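Local structure of putative HMP/thiamine permease protein YkoE (Bacillus subtilis, 5EDL) at residues A[8-13]-A[64-69]; A[23-28]-A[45-50]; A[39-44]-A[133-138]. The protein binds thiamine as the S component of an energy-coupling factor transporter and probably carries thiamine or hydroxymethylpyrimidine across the membrane. All coordinates share one frame; numbering follows the deposited sequence.

Contacts 2 and 3 line the thiamine pocket; contact 1 lies off it, with the side chain of Ser67 about 11 Å from the ligand. Contact 1 joins helix 4-35 to helix 63-77; of its segments, only Glu68 belongs to the pocket. Contact 2 uses helix 4-35 further on, with its centre about 16 Å from that of contact 1. The two meet where Ser67 OG packs 3.4 Å from Val50 CG1. Contacts 2 and 3 both touch the bound thiamine. Their centres are about 13 Å apart, and Gly28 O packs 3.7 Å from Tyr40 CD2. Contacts 1 and 3 do not touch. Their centres are about 26 Å apart, on opposite sides of the chain's centre.

Contact 1: A[8-13]-A[64-69]; sequences VIMSVI and ALVSEI
Met10 reaches out from helix 4-35 and lies against Val66 and Ser67 of helix 63-77. The contact between the segments is carried by these three residues. The end of the methionine, CE, touches Val66 CG1 at 3.6 Å, and the two side chains cross at about a right angle. Nearer the backbone, Met10 CG rests on Ser67 CB at 3.7 Å. The sulfur is also close to the helix backbone: Met10 SD lies 3.7 Å from Ser67 N. The chain of Met10 runs straight through its first two torsions (chi1 179°, chi2 -176°). It then bends at the sulfur (chi3 54°), which turns the methyl onto the valine. The small serine lets the backbones come close, with Met10 CA only 6.1 Å from Ser67 CA.

The polar part runs through neighbouring residues. Ser67 OG is turned back along its own helix and is hydrogen-bonded to Ala63 O, with a weak second bond to Val50 O. Ser14 OG, one turn after Met10, is hydrogen-bonded to both Met10 O and Ser67 O, so it ties the two helices together. Helix 49-58 packs beside the pair, with Ile58 against Met10 and Ala54 against Ser67. On helix 85-103, Glu98 and Leu95 meet the neighbouring Ala64 and Leu65.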
loop_
_atom_site.group_PDB
_atom_site.type_symbol
_atom_site.label_atom_id
_atom_site.label_comp_id
_atom_site.label_asym_id
_atom_site.label_seq_id
_atom_site.Cartn_x
_atom_site.Cartn_y
_atom_site.Cartn_z
ATOM N N VAL A 8 -13.818 -10.751 -1.663
ATOM C CA VAL A 8 -14.122 -10.715 -0.237
ATOM C C VAL A 8 -12.895 -10.535 0.660
ATOM O O VAL A 8 -12.925 -9.711 1.577
ATOM C CB VAL A 8 -14.860 -11.988 0.212
ATOM C CG1 VAL A 8 -15.066 -11.974 1.719
ATOM C CG2 VAL A 8 -16.198 -12.115 -0.506
ATOM N N ILE A 9 -11.829 -11.301 0.423
ATOM C CA ILE A 9 -10.627 -11.183 1.258
ATOM C C ILE A 9 -9.964 -9.814 1.083
ATOM O O ILE A 9 -9.407 -9.242 2.031
ATOM C CB ILE A 9 -9.585 -12.277 0.950
ATOM C CG1 ILE A 9 -8.348 -12.073 1.815
ATOM C CG2 ILE A 9 -9.152 -12.226 -0.499
ATOM C CD1 ILE A 9 -7.194 -12.938 1.421
ATOM N N MET A 10 -10.023 -9.295 -0.137
ATOM C CA MET A 10 -9.465 -7.985 -0.410
ATOM C C MET A 10 -10.183 -6.926 0.428
ATOM O O MET A 10 -9.557 -6.036 0.988
ATOM C CB MET A 10 -9.553 -7.643 -1.897
ATOM C CG MET A 10 -8.987 -6.262 -2.182
ATOM S SD MET A 10 -9.139 -5.681 -3.867
ATOM C CE MET A 10 -10.896 -5.859 -4.180
ATOM N N SER A 11 -11.500 -7.054 0.533
ATOM C CA SER A 11 -12.302 -6.127 1.318
ATOM C C SER A 11 -11.983 -6.191 2.809
ATOM O O SER A 11 -11.873 -5.155 3.467
ATOM C CB SER A 11 -13.791 -6.403 1.100
ATOM O OG SER A 11 -14.158 -6.157 -0.242
ATOM N N VAL A 12 -11.849 -7.395 3.357
ATOM C CA VAL A 12 -11.552 -7.501 4.779
ATOM C C VAL A 12 -10.211 -6.844 5.096
ATOM O O VAL A 12 -10.096 -6.127 6.082
ATOM C CB VAL A 12 -11.554 -8.965 5.275
ATOM C CG1 VAL A 12 -12.854 -9.649 4.881
ATOM C CG2 VAL A 12 -10.359 -9.722 4.745
ATOM N N ILE A 13 -9.210 -7.069 4.250
ATOM C CA ILE A 13 -7.904 -6.441 4.434
ATOM C C ILE A 13 -7.995 -4.908 4.368
ATOM O O ILE A 13 -7.362 -4.212 5.159
ATOM C CB ILE A 13 -6.888 -6.935 3.385
ATOM C CG1 ILE A 13 -6.614 -8.429 3.574
ATOM C CG2 ILE A 13 -5.582 -6.146 3.482
ATOM C CD1 ILE A 13 -5.979 -8.770 4.909
ATOM N N ALA A 64 -4.389 -3.472 -6.497
ATOM C CA ALA A 64 -3.722 -2.366 -5.824
ATOM C C ALA A 64 -4.653 -1.164 -5.786
ATOM O O ALA A 64 -4.711 -0.462 -4.797
ATOM C CB ALA A 64 -2.418 -2.001 -6.521
ATOM N N LEU A 65 -5.380 -0.955 -6.877
ATOM C CA LEU A 65 -6.230 0.221 -7.011
ATOM C C LEU A 65 -7.468 0.101 -6.130
ATOM O O LEU A 65 -7.765 1.000 -5.345
ATOM C CB LEU A 65 -6.650 0.427 -8.472
ATOM C CG LEU A 65 -7.736 1.482 -8.709
ATOM C CD1 LEU A 65 -7.266 2.837 -8.163
ATOM C CD2 LEU A 65 -8.062 1.579 -10.201
ATOM N N VAL A 66 -8.184 -1.010 -6.266
ATOM C CA VAL A 66 -9.456 -1.170 -5.580
ATOM C C VAL A 66 -9.295 -1.333 -4.075
ATOM O O VAL A 66 -10.042 -0.741 -3.308
ATOM C CB VAL A 66 -10.259 -2.365 -6.124
ATOM C CG1 VAL A 66 -11.573 -2.493 -5.358
ATOM C CG2 VAL A 66 -10.537 -2.178 -7.613
ATOM N N SER A 67 -8.317 -2.113 -3.645
ATOM C CA SER A 67 -8.087 -2.278 -2.213
ATOM C C SER A 67 -7.843 -0.919 -1.515
ATOM O O SER A 67 -8.361 -0.680 -0.434
ATOM C CB SER A 67 -6.911 -3.220 -1.972
ATOM O OG SER A 67 -5.705 -2.662 -2.468
ATOM N N GLU A 68 -7.054 -0.041 -2.136
ATOM C CA GLU A 68 -6.741 1.264 -1.555
ATOM C C GLU A 68 -7.987 2.169 -1.521
ATOM O O GLU A 68 -8.185 2.924 -0.569
ATOM C CB GLU A 68 -5.599 1.933 -2.343
ATOM C CG GLU A 68 -5.111 3.310 -1.824
ATOM C CD GLU A 68 -4.275 3.243 -0.539
ATOM O OE1 GLU A 68 -4.101 2.144 0.036
ATOM O OE2 GLU A 68 -3.807 4.305 -0.089
ATOM N N ILE A 69 -8.803 2.107 -2.570
ATOM C CA ILE A 69 -10.056 2.854 -2.595
ATOM C C ILE A 69 -10.954 2.436 -1.428
ATOM O O ILE A 69 -11.470 3.291 -0.691
ATOM C CB ILE A 69 -10.801 2.673 -3.929
ATOM C CG1 ILE A 69 -10.041 3.385 -5.052
ATOM C CG2 ILE A 69 -12.267 3.191 -3.831
ATOM C CD1 ILE A 69 -10.544 3.048 -6.429
#

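Contact 2: A[23-28]-A[45-50]; sequences LFTHFG and GIWFIV. With VIB (3-(4-amino-2-methyl-pyrimidin-5-ylmethyl)-5-(2-hydroxy-ethyl)-4-methyl-thiazol-3-ium), chain B.
Ile46 and Trp47 present a methyl and an indole to Phe24 and Thr25 of helix 4-35. Ile46 CG2 sits over one face of the Phe24 ring in a CH-pi contact, 4.1 Å from the ring centroid and 26° off the normal. Ile46 CG1 is anti to the backbone N (chi1 -158°), which leaves CG2 between N and the carbonyl carbon, turned to the Phe24 ring. This methyl also lies over one face of the Trp47 indole, toward its rim, and thus touches a face of each ring.

The other indole face belongs to the ligand. The bridging carbon C7A of VIB, the bound thiamine, lies 3.3 Å above it, over its centre. The pyrimidine continues along the five-membered ring, with Trp47 CD1 3.4 Å from VIB C6A. The edge of the indole is turned to helix 4-35, where Trp47 CZ2 meets Phe24 O at 3.4 Å, near the ring plane. A side chain at Gly28 would come tight against Trp47 CH2. Trp47 NE1 is hydrogen-bonded to Tyr21 O, which helps fix the rotation of the indole. Thr25 OG1 is 3.1 Å from VIB C6A and is hydrogen-bonded to Glu75 and to Tyr21 O.

The indole lines the pocket beside helix 4-35, whose Tyr21 and Thr25 line it too, and lies just before helix 49-58. Helix 140-170 closes on Ile46 through Leu161, and helix 111-132 packs on Phe48.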
loop_
_atom_site.group_PDB
_atom_site.type_symbol
_atom_site.label_atom_id
_atom_site.label_comp_id
_atom_site.label_asym_id
_atom_site.label_seq_id
_atom_site.Cartn_x
_atom_site.Cartn_y
_atom_site.Cartn_z
ATOM N N LEU A 23 -5.528 5.797 12.446
ATOM C CA LEU A 23 -4.632 6.020 13.573
ATOM C C LEU A 23 -3.417 6.843 13.140
ATOM O O LEU A 23 -3.059 7.832 13.784
ATOM C CB LEU A 23 -4.185 4.681 14.173
ATOM C CG LEU A 23 -2.949 4.690 15.076
ATOM C CD1 LEU A 23 -3.139 5.619 16.261
ATOM C CD2 LEU A 23 -2.624 3.273 15.562
ATOM N N PHE A 24 -2.803 6.444 12.030
ATOM C CA PHE A 24 -1.635 7.159 11.516
ATOM C C PHE A 24 -1.979 8.545 11.004
ATOM O O PHE A 24 -1.160 9.457 11.081
ATOM C CB PHE A 24 -0.950 6.345 10.419
ATOM C CG PHE A 24 0.017 5.338 10.954
ATOM C CD1 PHE A 24 1.352 5.663 11.114
ATOM C CD2 PHE A 24 -0.409 4.082 11.329
ATOM C CE1 PHE A 24 2.242 4.750 11.625
ATOM C CE2 PHE A 24 0.483 3.164 11.833
ATOM C CZ PHE A 24 1.812 3.508 11.990
ATOM N N THR A 25 -3.193 8.711 10.496
ATOM C CA THR A 25 -3.636 10.035 10.087
ATOM C C THR A 25 -3.676 10.979 11.289
ATOM O O THR A 25 -3.236 12.135 11.204
ATOM C CB THR A 25 -5.009 9.982 9.413
ATOM O OG1 THR A 25 -4.844 9.475 8.088
ATOM C CG2 THR A 25 -5.641 11.377 9.346
ATOM N N HIS A 26 -4.190 10.483 12.408
ATOM C CA HIS A 26 -4.233 11.290 13.629
ATOM C C HIS A 26 -2.813 11.700 14.059
ATOM O O HIS A 26 -2.569 12.871 14.336
ATOM C CB HIS A 26 -4.959 10.530 14.740
ATOM C CG HIS A 26 -6.452 10.650 14.665
ATOM N ND1 HIS A 26 -7.107 11.855 14.809
ATOM C CD2 HIS A 26 -7.415 9.721 14.451
ATOM C CE1 HIS A 26 -8.410 11.662 14.689
ATOM N NE2 HIS A 26 -8.623 10.376 14.471
ATOM N N PHE A 27 -1.885 10.738 14.079
ATOM C CA PHE A 27 -0.449 11.013 14.287
ATOM C C PHE A 27 0.092 12.089 13.347
ATOM O O PHE A 27 0.801 13.006 13.764
ATOM C CB PHE A 27 0.400 9.751 14.070
ATOM C CG PHE A 27 0.194 8.674 15.093
ATOM C CD1 PHE A 27 -0.407 8.945 16.309
ATOM C CD2 PHE A 27 0.623 7.376 14.836
ATOM C CE1 PHE A 27 -0.589 7.937 17.253
ATOM C CE2 PHE A 27 0.445 6.365 15.773
ATOM C CZ PHE A 27 -0.162 6.648 16.983
ATOM N N GLY A 28 -0.215 11.938 12.065
ATOM C CA GLY A 28 0.269 12.850 11.053
ATOM C C GLY A 28 -0.202 14.274 11.257
ATOM O O GLY A 28 0.568 15.211 11.054
ATOM N N GLY A 45 4.487 6.020 3.785
ATOM C CA GLY A 45 4.281 4.779 3.059
ATOM C C GLY A 45 3.278 3.827 3.697
ATOM O O GLY A 45 2.758 2.932 3.023
ATOM N N ILE A 46 3.008 3.996 4.990
ATOM C CA ILE A 46 2.009 3.161 5.650
ATOM C C ILE A 46 0.652 3.323 4.971
ATOM O O ILE A 46 -0.118 2.362 4.897
ATOM C CB ILE A 46 1.850 3.485 7.157
ATOM C CG1 ILE A 46 1.247 2.294 7.902
ATOM C CG2 ILE A 46 0.965 4.698 7.360
ATOM C CD1 ILE A 46 2.149 1.049 7.919
ATOM N N TRP A 47 0.356 4.523 4.469
ATOM C CA TRP A 47 -0.945 4.756 3.828
ATOM C C TRP A 47 -1.073 4.092 2.457
ATOM O O TRP A 47 -2.147 4.165 1.842
ATOM C CB TRP A 47 -1.239 6.266 3.704
ATOM C CG TRP A 47 -1.512 6.906 5.043
ATOM C CD1 TRP A 47 -2.505 6.586 5.928
ATOM C CD2 TRP A 47 -0.785 7.988 5.634
ATOM N NE1 TRP A 47 -2.431 7.397 7.043
ATOM C CE2 TRP A 47 -1.376 8.261 6.885
ATOM C CE3 TRP A 47 0.318 8.753 5.222
ATOM C CZ2 TRP A 47 -0.905 9.270 7.729
ATOM C CZ3 TRP A 47 0.789 9.743 6.065
ATOM C CH2 TRP A 47 0.181 9.990 7.306
ATOM N N PHE A 48 0.005 3.469 1.979
ATOM C CA PHE A 48 -0.041 2.716 0.710
ATOM C C PHE A 48 -0.022 1.190 0.892
ATOM O O PHE A 48 -0.141 0.446 -0.088
ATOM C CB PHE A 48 1.143 3.045 -0.209
ATOM C CG PHE A 48 1.516 4.494 -0.278
ATOM C CD1 PHE A 48 0.564 5.496 -0.190
ATOM C CD2 PHE A 48 2.847 4.847 -0.451
ATOM C CE1 PHE A 48 0.939 6.834 -0.267
ATOM C CE2 PHE A 48 3.235 6.174 -0.529
ATOM C CZ PHE A 48 2.276 7.178 -0.436
ATOM N N ILE A 49 0.173 0.726 2.117
ATOM C CA ILE A 49 0.504 -0.684 2.326
ATOM C C ILE A 49 -0.590 -1.636 1.812
ATOM O O ILE A 49 -0.284 -2.707 1.317
ATOM C CB ILE A 49 0.794 -0.987 3.826
ATOM C CG1 ILE A 49 1.450 -2.369 3.957
ATOM C CG2 ILE A 49 -0.479 -0.890 4.659
ATOM C CD1 ILE A 49 2.064 -2.627 5.314
ATOM N N VAL A 50 -1.852 -1.213 1.889
ATOM C CA VAL A 50 -2.967 -2.029 1.422
ATOM C C VAL A 50 -2.797 -2.402 -0.054
ATOM O O VAL A 50 -3.066 -3.531 -0.440
ATOM C CB VAL A 50 -4.320 -1.302 1.636
ATOM C CG1 VAL A 50 -5.421 -1.926 0.806
ATOM C CG2 VAL A 50 -4.686 -1.316 3.102
HETATM C CM2 VIB B . -5.746 6.565 2.575
HETATM N N4A VIB B . -2.082 9.799 2.315
HETATM C CM4 VIB B . -0.621 13.030 5.597
HETATM O O1 VIB B . 0.164 14.817 2.262
HETATM C C7 VIB B . -0.862 15.776 2.420
HETATM C C6 VIB B . -1.403 15.658 3.824
HETATM C C2 VIB B . -3.902 12.599 3.545
HETATM S S1 VIB B . -3.512 14.055 3.122
HETATM C C5 VIB B . -2.201 14.368 3.889
HETATM C C4 VIB B . -1.827 13.213 4.669
HETATM N N3 VIB B . -2.911 12.098 4.454
HETATM C C7A VIB B . -2.828 10.815 5.146
HETATM C C4A VIB B . -3.191 9.226 3.046
HETATM N N3A VIB B . -3.912 8.233 2.522
HETATM C C2A VIB B . -4.951 7.708 3.228
HETATM N N1A VIB B . -5.245 8.186 4.480
HETATM C C6A VIB B . -4.520 9.194 5.030
HETATM C C5A VIB B . -3.479 9.708 4.297
#

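Contact 3: A[39-44]-A[133-138]; sequences AYEPIY and SGYAAY. With VIB (3-(4-amino-2-methyl-pyrimidin-5-ylmethyl)-5-(2-hydroxy-ethyl)-4-methyl-thiazol-3-ium), chain B.
Tyr40 and Glu41 both reach the hydroxyl of Tyr135, joining two loops beside the bound thiamine (VIB). The side chain of Tyr40 leaves CB with CG between the backbone N and the carbonyl carbon (chi1 57°), which swings the ring over the ligand. The thiazolium methyl CM4 of VIB sits 3.8 Å above the ring plane, over its centre, so that CG, CD1, CD2 and CE2 all lie near it. Further out, Tyr40 CE1 comes within 3.3 Å of Tyr135 OH. At the tip, Tyr40 OH is hydrogen-bonded to Tyr135 OH at 2.7 Å, near the plane of both rings.

Tyr135 comes from the opposite direction and gives its proton to Glu41 OE2 at 2.9 Å. It meets that oxygen on the anti side, 32° out of the carboxylate plane. Glu41 OE1 forms a salt bridge with Arg150, so each carboxylate oxygen has a partner. With an alanine in place of Tyr40, the thiazolium methyl would probably lose the ring that covers it, and Tyr135 OH one of its two partners.

Tyr44 holds the ligand directly. Its hydroxyl donates to the ligand's own hydroxyl, with Tyr44 OH 2.7 Å from VIB O1, and takes a weak bond from the amino group N4A. Ser133 OG packs near VIB C7 and is hydrogen-bonded to Asp129. Together these residues form the tyrosine-lined end of the thiamine pocket of this S component, where loops between membrane helices close round the hydroxyethyl arm and the thiazolium.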
loop_
_atom_site.group_PDB
_atom_site.type_symbol
_atom_site.label_atom_id
_atom_site.label_comp_id
_atom_site.label_asym_id
_atom_site.label_seq_id
_atom_site.Cartn_x
_atom_site.Cartn_y
_atom_site.Cartn_z
ATOM N N ALA A 39 7.436 16.355 8.862
ATOM C CA ALA A 39 7.385 15.456 10.014
ATOM C C ALA A 39 6.573 14.170 9.776
ATOM O O ALA A 39 6.855 13.153 10.408
ATOM C CB ALA A 39 6.836 16.191 11.232
ATOM N N TYR A 40 5.576 14.186 8.892
ATOM C CA TYR A 40 4.864 12.928 8.623
ATOM C C TYR A 40 5.394 12.179 7.403
ATOM O O TYR A 40 4.923 11.086 7.090
ATOM C CB TYR A 40 3.353 13.154 8.469
ATOM C CG TYR A 40 2.933 14.138 7.394
ATOM C CD1 TYR A 40 3.271 13.940 6.055
ATOM C CD2 TYR A 40 2.150 15.230 7.716
ATOM C CE1 TYR A 40 2.871 14.835 5.073
ATOM C CE2 TYR A 40 1.747 16.130 6.751
ATOM C CZ TYR A 40 2.103 15.931 5.433
ATOM O OH TYR A 40 1.692 16.842 4.495
ATOM N N GLU A 41 6.377 12.741 6.715
ATOM C CA GLU A 41 6.873 12.076 5.512
ATOM C C GLU A 41 7.484 10.683 5.794
ATOM O O GLU A 41 7.265 9.753 5.025
ATOM C CB GLU A 41 7.876 12.977 4.785
ATOM C CG GLU A 41 7.237 14.242 4.186
ATOM C CD GLU A 41 6.277 13.953 3.022
ATOM O OE1 GLU A 41 6.104 12.772 2.644
ATOM O OE2 GLU A 41 5.707 14.916 2.468
ATOM N N PRO A 42 8.230 10.527 6.898
ATOM C CA PRO A 42 8.809 9.209 7.198
ATOM C C PRO A 42 7.786 8.077 7.342
ATOM O O PRO A 42 8.126 6.923 7.053
ATOM C CB PRO A 42 9.534 9.451 8.531
ATOM C CG PRO A 42 9.959 10.875 8.440
ATOM C CD PRO A 42 8.750 11.560 7.810
ATOM N N ILE A 43 6.567 8.385 7.781
ATOM C CA ILE A 43 5.564 7.341 7.978
ATOM C C ILE A 43 4.611 7.235 6.789
ATOM O O ILE A 43 3.694 6.416 6.812
ATOM C CB ILE A 43 4.711 7.567 9.257
ATOM C CG1 ILE A 43 3.814 8.807 9.106
ATOM C CG2 ILE A 43 5.600 7.612 10.510
ATOM C CD1 ILE A 43 2.885 9.073 10.274
ATOM N N TYR A 44 4.833 8.044 5.755
ATOM C CA TYR A 44 3.833 8.192 4.691
ATOM C C TYR A 44 3.484 6.864 4.005
ATOM O O TYR A 44 2.323 6.609 3.695
ATOM C CB TYR A 44 4.288 9.206 3.631
ATOM C CG TYR A 44 3.121 10.004 3.077
ATOM C CD1 TYR A 44 2.200 9.415 2.220
ATOM C CD2 TYR A 44 2.914 11.337 3.457
ATOM C CE1 TYR A 44 1.110 10.130 1.729
ATOM C CE2 TYR A 44 1.827 12.065 2.970
ATOM C CZ TYR A 44 0.930 11.455 2.114
ATOM O OH TYR A 44 -0.151 12.157 1.641
ATOM N N SER A 133 -2.803 20.321 -1.268
ATOM C CA SER A 133 -2.380 20.337 0.133
ATOM C C SER A 133 -1.402 21.457 0.485
ATOM O O SER A 133 -0.750 21.407 1.529
ATOM C CB SER A 133 -1.754 18.989 0.497
ATOM O OG SER A 133 -2.507 17.928 -0.061
ATOM N N GLY A 134 -1.312 22.458 -0.385
ATOM C CA GLY A 134 -0.477 23.621 -0.135
ATOM C C GLY A 134 1.009 23.403 -0.362
ATOM O O GLY A 134 1.815 24.256 0.007
ATOM N N TYR A 135 1.382 22.278 -0.979
ATOM C CA TYR A 135 2.793 21.987 -1.227
ATOM C C TYR A 135 3.408 22.947 -2.234
ATOM O O TYR A 135 4.612 23.145 -2.249
ATOM C CB TYR A 135 2.975 20.541 -1.714
ATOM C CG TYR A 135 3.132 19.552 -0.590
ATOM C CD1 TYR A 135 2.401 19.693 0.591
ATOM C CD2 TYR A 135 4.006 18.478 -0.702
ATOM C CE1 TYR A 135 2.541 18.788 1.629
ATOM C CE2 TYR A 135 4.151 17.561 0.330
ATOM C CZ TYR A 135 3.418 17.720 1.491
ATOM O OH TYR A 135 3.573 16.812 2.519
ATOM N N ALA A 136 2.575 23.548 -3.072
ATOM C CA ALA A 136 3.072 24.435 -4.109
ATOM C C ALA A 136 3.675 25.718 -3.517
ATOM O O ALA A 136 4.378 26.451 -4.205
ATOM C CB ALA A 136 1.959 24.768 -5.090
ATOM N N ALA A 137 3.408 25.965 -2.238
ATOM C CA ALA A 137 3.940 27.127 -1.537
ATOM C C ALA A 137 5.382 26.939 -1.052
ATOM O O ALA A 137 6.023 27.908 -0.630
ATOM C CB ALA A 137 3.035 27.478 -0.345
ATOM N N TYR A 138 5.888 25.705 -1.120
ATOM C CA TYR A 138 7.179 25.359 -0.515
ATOM C C TYR A 138 8.350 25.509 -1.491
ATOM O O TYR A 138 8.162 25.545 -2.710
ATOM C CB TYR A 138 7.137 23.927 0.038
ATOM C CG TYR A 138 6.054 23.718 1.073
ATOM C CD1 TYR A 138 5.768 24.709 2.013
ATOM C CD2 TYR A 138 5.297 22.551 1.096
ATOM C CE1 TYR A 138 4.768 24.534 2.959
ATOM C CE2 TYR A 138 4.291 22.368 2.036
ATOM C CZ TYR A 138 4.030 23.361 2.966
ATOM O OH TYR A 138 3.039 23.201 3.912
HETATM C CM2 VIB B . -5.746 6.565 2.575
HETATM N N4A VIB B . -2.082 9.799 2.315
HETATM C CM4 VIB B . -0.621 13.030 5.597
HETATM O O1 VIB B . 0.164 14.817 2.262
HETATM C C7 VIB B . -0.862 15.776 2.420
HETATM C C6 VIB B . -1.403 15.658 3.824
HETATM C C2 VIB B . -3.902 12.599 3.545
HETATM S S1 VIB B . -3.512 14.055 3.122
HETATM C C5 VIB B . -2.201 14.368 3.889
HETATM C C4 VIB B . -1.827 13.213 4.669
HETATM N N3 VIB B . -2.911 12.098 4.454
HETATM C C7A VIB B . -2.828 10.815 5.146
HETATM C C4A VIB B . -3.191 9.226 3.046
HETATM N N3A VIB B . -3.912 8.233 2.522
HETATM C C2A VIB B . -4.951 7.708 3.228
HETATM N N1A VIB B . -5.245 8.186 4.480
HETATM C C6A VIB B . -4.520 9.194 5.030
HETATM C C5A VIB B . -3.479 9.708 4.297
#